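Deoxycytidylate deaminase (Cyanophage S-TIM5, PDB 4P9E) probably catalyses the zinc-dependent deamination of dCMP to dUMP. Local coordinates at residues Ile8-Ala11 with Tyr12-Ala16; Gly47-Ser50 with Gly51-Thr54. All coordinates share one frame; numbering follows the deposited sequence.

Interaction 1: residues Ile8-Ala11 with Tyr12-Ala16; sequences IKEA and YMKTA
Two turns of the N-terminal helix 6-20 bring I8, E10 and A11 against Y12, K14 and T15. Successive i to i+4 bonds run Y12 N to I8 O, M13 N to K9 O and K14 N to E10 O, the last at 2.9 Å. The A11 carbonyl has two donors, both from T15. T15 OG1 donates to A11 O at 2.7 Å, while T15 N reaches the same oxygen only weakly, at 3.1 Å. T15 holds OG1 beside its own backbone N (chi1 -62°), which turns the hydroxyl back toward that carbonyl. I8 and Y12 point the same way, side by side. CG2 of I8 touches CE2 of Y12 at 3.5 Å, and I8 O lies over one face of the ring. The ring also meets F92 of the sheet. E10 and K14 cross at a slant, with OE2 of E10 3.4 Å from CE of K14. K14 NZ stays 4.5 Å from OE2 of E10, too far for a salt bridge. The salt bridge of E10 goes from OE1 to R116. A11 and T15 pack on F19 and L18 of a second subunit, respectively. The threonine hydroxyl is thus satisfied within the helix, and K14 meets E10 through its aliphatic chain, its charge probably adding only a weak attraction.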
ATOM      1  N   ILE A   8     -23.284  14.131  -7.673  1.00 48.26           N
ATOM      2  CA  ILE A   8     -21.911  13.813  -7.336  1.00 43.50           C
ATOM      3  C   ILE A   8     -21.180  13.448  -8.612  1.00 40.25           C
ATOM      4  O   ILE A   8     -20.026  13.801  -8.810  1.00 34.24           O
ATOM      5  CB  ILE A   8     -21.869  12.664  -6.301  1.00 49.51           C
ATOM      6  CG1 ILE A   8     -22.218  13.210  -4.917  1.00 48.64           C
ATOM      7  CG2 ILE A   8     -20.521  11.981  -6.264  1.00 36.79           C
ATOM      8  CD1 ILE A   8     -22.086  12.188  -3.812  1.00 55.98           C
ATOM      9  N   LYS A   9     -21.887  12.741  -9.481  1.00 46.45           N
ATOM     10  CA  LYS A   9     -21.398  12.386 -10.797  1.00 40.99           C
ATOM     11  C   LYS A   9     -20.952  13.657 -11.504  1.00 45.84           C
ATOM     12  O   LYS A   9     -19.848  13.740 -12.061  1.00 47.06           O
ATOM     13  CB  LYS A   9     -22.535  11.708 -11.560  1.00 50.42           C
ATOM     14  CG  LYS A   9     -22.113  10.827 -12.706  1.00 50.90           C
ATOM     15  CD  LYS A   9     -23.231   9.878 -13.135  1.00 53.55           C
ATOM     16  CE  LYS A   9     -23.212   8.563 -12.354  1.00 56.74           C
ATOM     17  NZ  LYS A   9     -23.951   7.442 -13.033  1.00 58.31           N
ATOM     18  N   GLU A  10     -21.812  14.665 -11.434  1.00 46.17           N
ATOM     19  CA  GLU A  10     -21.574  15.941 -12.078  1.00 45.29           C
ATOM     20  C   GLU A  10     -20.403  16.697 -11.457  1.00 43.51           C
ATOM     21  O   GLU A  10     -19.637  17.340 -12.170  1.00 49.07           O
ATOM     22  CB  GLU A  10     -22.848  16.794 -12.044  1.00 52.32           C
ATOM     23  CG  GLU A  10     -22.741  18.173 -12.701  1.00 52.15           C
ATOM     24  CD  GLU A  10     -22.561  18.129 -14.223  1.00 58.63           C
ATOM     25  OE1 GLU A  10     -22.999  17.140 -14.866  1.00 51.00           O
ATOM     26  OE2 GLU A  10     -21.979  19.105 -14.769  1.00 59.14           O
ATOM     27  N   ALA A  11     -20.258  16.617 -10.139  1.00 37.78           N
ATOM     28  CA  ALA A  11     -19.133  17.266  -9.467  1.00 40.47           C
ATOM     29  C   ALA A  11     -17.796  16.690  -9.940  1.00 37.70           C
ATOM     30  O   ALA A  11     -16.815  17.417 -10.078  1.00 35.21           O
ATOM     31  CB  ALA A  11     -19.261  17.159  -7.959  1.00 38.91           C
ATOM     32  N   TYR A  12     -17.778  15.388 -10.203  1.00 37.62           N
ATOM     33  CA  TYR A  12     -16.605  14.739 -10.779  1.00 38.68           C
ATOM     34  C   TYR A  12     -16.279  15.287 -12.159  1.00 35.75           C
ATOM     35  O   TYR A  12     -15.140  15.650 -12.432  1.00 33.78           O
ATOM     36  CB  TYR A  12     -16.802  13.226 -10.848  1.00 36.11           C
ATOM     37  CG  TYR A  12     -16.785  12.570  -9.493  1.00 36.62           C
ATOM     38  CD1 TYR A  12     -15.913  13.003  -8.509  1.00 33.04           C
ATOM     39  CD2 TYR A  12     -17.648  11.519  -9.191  1.00 38.29           C
ATOM     40  CE1 TYR A  12     -15.885  12.405  -7.275  1.00 37.12           C
ATOM     41  CE2 TYR A  12     -17.631  10.909  -7.948  1.00 34.99           C
ATOM     42  CZ  TYR A  12     -16.751  11.361  -6.992  1.00 38.00           C
ATOM     43  OH  TYR A  12     -16.724  10.772  -5.746  1.00 37.75           O
ATOM     44  N   MET A  13     -17.283  15.350 -13.025  1.00 38.96           N
ATOM     45  CA  MET A  13     -17.058  15.857 -14.369  1.00 40.33           C
ATOM     46  C   MET A  13     -16.611  17.303 -14.333  1.00 39.25           C
ATOM     47  O   MET A  13     -15.728  17.701 -15.079  1.00 45.38           O
ATOM     48  CB  MET A  13     -18.300  15.715 -15.247  1.00 41.00           C
ATOM     49  CG  MET A  13     -18.027  15.951 -16.720  1.00 35.30           C
ATOM     50  SD  MET A  13     -16.688  14.928 -17.375  1.00 39.70           S
ATOM     51  CE  MET A  13     -17.504  13.382 -17.750  1.00 36.54           C
ATOM     52  N   LYS A  14     -17.192  18.097 -13.456  1.00 37.18           N
ATOM     53  CA  LYS A  14     -16.771  19.487 -13.382  1.00 41.21           C
ATOM     54  C   LYS A  14     -15.343  19.652 -12.871  1.00 41.19           C
ATOM     55  O   LYS A  14     -14.699  20.662 -13.135  1.00 46.34           O
ATOM     56  CB  LYS A  14     -17.748  20.305 -12.546  1.00 43.48           C
ATOM     57  CG  LYS A  14     -18.963  20.754 -13.330  1.00 48.55           C
ATOM     58  CD  LYS A  14     -19.717  21.826 -12.575  1.00 55.69           C
ATOM     59  CE  LYS A  14     -21.218  21.776 -12.868  1.00 74.27           C
ATOM     60  NZ  LYS A  14     -22.017  22.442 -11.785  1.00 74.18           N
ATOM     61  N   THR A  15     -14.854  18.655 -12.147  1.00 36.25           N
ATOM     62  CA  THR A  15     -13.512  18.697 -11.604  1.00 33.70           C
ATOM     63  C   THR A  15     -12.544  18.388 -12.723  1.00 32.80           C
ATOM     64  O   THR A  15     -11.551  19.085 -12.916  1.00 29.48           O
ATOM     65  CB  THR A  15     -13.343  17.684 -10.461  1.00 36.25           C
ATOM     66  OG1 THR A  15     -14.236  18.019  -9.392  1.00 32.20           O
ATOM     67  CG2 THR A  15     -11.899  17.681  -9.931  1.00 32.50           C
ATOM     68  N   ALA A  16     -12.846  17.340 -13.469  1.00 35.79           N
ATOM     69  CA  ALA A  16     -12.099  17.058 -14.678  1.00 36.96           C
ATOM     70  C   ALA A  16     -12.043  18.315 -15.570  1.00 40.79           C
ATOM     71  O   ALA A  16     -11.010  18.614 -16.157  1.00 41.48           O
ATOM     72  CB  ALA A  16     -12.716  15.895 -15.413  1.00 33.66           C
TER

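Interaction 2: residues Gly47-Ser50 with Gly51-Thr54; sequences GTPS and GFHT
F52 N donates to P49 O at 3.0 Å, with an N-H...O angle of 153°. This bond closes a type II beta turn, P49-S50-G51-F52, in the loop between strand 39-45 and helix 71-80. S50 and G51 occupy the corners. G51 has a positive phi of 91°, and a side chain there would collide with the carbonyl oxygen of S50. Glycine therefore suits this corner of the turn.

Beside the turn, T48 and F52 cross at about a right angle. CB of T48 lies 3.6 Å from CD2 of F52, and CG2 of T48 is close to the same ring carbon, at 3.7 Å. F52 sets CG anti to its backbone N (chi1 -157°), which carries the ring back toward T48. CD of P49 adds a looser apolar contact with CB of F52. F67 also touches F52, and L131 of a third subunit packs on both P49 and F52.

The loop carries ligand-binding residues. G47 and T48 bind dCMP and dTTP in crystal structures of this protein, S50 binds dCMP, and G51 binds dTTP. No nucleotide is bound to this chain. Q107 of the third subunit accepts a hydrogen bond from S50 N, and Q107 is itself a nucleotide-binding position. The turn thus places part of the ligand-binding loop at a subunit interface. Farther along the loop, the methyl CG2 of T48 rests 3.5 Å from T54 O.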
ATOM      1  N   GLY A  47      -0.592  17.573 -21.814  1.00 38.96           N
ATOM      2  CA  GLY A  47       0.568  18.425 -21.913  1.00 39.13           C
ATOM      3  C   GLY A  47       1.890  17.699 -21.884  1.00 44.97           C
ATOM      4  O   GLY A  47       1.958  16.479 -21.909  1.00 48.55           O
ATOM      5  N   THR A  48       2.953  18.486 -21.830  1.00 49.69           N
ATOM      6  CA  THR A  48       4.325  17.985 -21.840  1.00 52.87           C
ATOM      7  C   THR A  48       4.770  17.527 -20.454  1.00 55.93           C
ATOM      8  O   THR A  48       4.277  18.027 -19.434  1.00 55.31           O
ATOM      9  CB  THR A  48       5.316  19.071 -22.327  1.00 59.72           C
ATOM     10  OG1 THR A  48       5.418  20.118 -21.348  1.00 57.07           O
ATOM     11  CG2 THR A  48       4.862  19.641 -23.652  1.00 68.92           C
ATOM     12  N   PRO A  49       5.717  16.599 -20.441  1.00 57.80           N
ATOM     13  CA  PRO A  49       6.203  15.979 -19.213  1.00 58.62           C
ATOM     14  C   PRO A  49       6.915  16.990 -18.344  1.00 58.94           C
ATOM     15  O   PRO A  49       7.456  17.961 -18.856  1.00 67.00           O
ATOM     16  CB  PRO A  49       7.194  14.943 -19.729  1.00 51.62           C
ATOM     17  CG  PRO A  49       6.667  14.568 -21.046  1.00 44.90           C
ATOM     18  CD  PRO A  49       6.075  15.810 -21.629  1.00 50.66           C
ATOM     19  N   SER A  50       6.860  16.814 -16.960  1.00 61.75           N
ATOM     20  CA  SER A  50       7.463  17.735 -16.021  1.00 65.96           C
ATOM     21  C   SER A  50       8.948  17.840 -16.312  1.00 74.87           C
ATOM     22  O   SER A  50       9.668  16.843 -16.274  1.00 74.94           O
ATOM     23  CB  SER A  50       7.228  17.250 -14.598  1.00 62.19           C
ATOM     24  OG  SER A  50       5.842  17.264 -14.296  1.00 69.47           O
ATOM     25  N   GLY A  51       9.412  19.065 -16.539  1.00 68.13           N
ATOM     26  CA  GLY A  51      10.808  19.326 -16.852  1.00 74.96           C
ATOM     27  C   GLY A  51      11.151  19.321 -18.329  1.00 76.07           C
ATOM     28  O   GLY A  51      12.299  19.511 -18.711  1.00 83.96           O
ATOM     29  N   PHE A  52      10.139  19.183 -19.168  1.00 71.86           N
ATOM     30  CA  PHE A  52      10.300  19.360 -20.601  1.00 76.71           C
ATOM     31  C   PHE A  52      10.502  20.841 -20.883  1.00 93.92           C
ATOM     32  O   PHE A  52      10.140  21.683 -20.066  1.00 95.70           O
ATOM     33  CB  PHE A  52       9.052  18.878 -21.326  1.00 71.40           C
ATOM     34  CG  PHE A  52       9.279  18.511 -22.758  1.00 73.86           C
ATOM     35  CD1 PHE A  52      10.185  17.530 -23.100  1.00 79.02           C
ATOM     36  CD2 PHE A  52       8.567  19.130 -23.763  1.00 76.05           C
ATOM     37  CE1 PHE A  52      10.383  17.183 -24.416  1.00 75.30           C
ATOM     38  CE2 PHE A  52       8.763  18.786 -25.078  1.00 77.91           C
ATOM     39  CZ  PHE A  52       9.672  17.811 -25.404  1.00 77.91           C
ATOM     40  N   HIS A  53      11.178  21.153 -21.981  1.00107.02           N
ATOM     41  CA  HIS A  53      11.621  22.520 -22.222  1.00111.98           C
ATOM     42  C   HIS A  53      10.500  23.403 -22.745  1.00113.07           C
ATOM     43  O   HIS A  53      10.166  24.417 -22.138  1.00122.08           O
ATOM     44  CB  HIS A  53      12.828  22.549 -23.161  1.00110.60           C
ATOM     45  CG  HIS A  53      12.559  21.957 -24.506  1.00116.47           C
ATOM     46  ND1 HIS A  53      11.881  22.636 -25.495  1.00119.59           N
ATOM     47  CD2 HIS A  53      12.872  20.749 -25.028  1.00122.63           C
ATOM     48  CE1 HIS A  53      11.788  21.870 -26.566  1.00121.08           C
ATOM     49  NE2 HIS A  53      12.382  20.720 -26.310  1.00128.59           N
ATOM     50  N   THR A  54       9.916  23.016 -23.870  1.00104.69           N
ATOM     51  CA  THR A  54       8.816  23.774 -24.437  1.00106.57           C
ATOM     52  C   THR A  54       7.519  23.396 -23.747  1.00112.52           C
ATOM     53  O   THR A  54       7.217  22.219 -23.591  1.00112.12           O
ATOM     54  CB  THR A  54       8.663  23.494 -25.927  1.00108.72           C
ATOM     55  OG1 THR A  54       7.329  23.812 -26.335  1.00104.89           O
ATOM     56  CG2 THR A  54       8.934  22.033 -26.219  1.00107.47           C
TER

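In the fold
Interaction 1 comes first along the chain, in helix 6-20. Interaction 2 follows in the loop after strand 39-45, and the segments do not overlap. Their centres are 27 Å apart and their nearest atoms about 12 Å apart, so they do not touch. Both belong to the cytidine and deoxycytidylate deaminase zinc-binding region. The helix packs against the mixed sheet through strand 31-36, which lies next to strand 39-45, and that strand leads into the loop of interaction 2. The two sites face different copies of the protein, the second subunit at 8-16 and the third at 47-54. The helix and the nucleotide-binding loop thus each meet a different neighbour in the six-chain assembly.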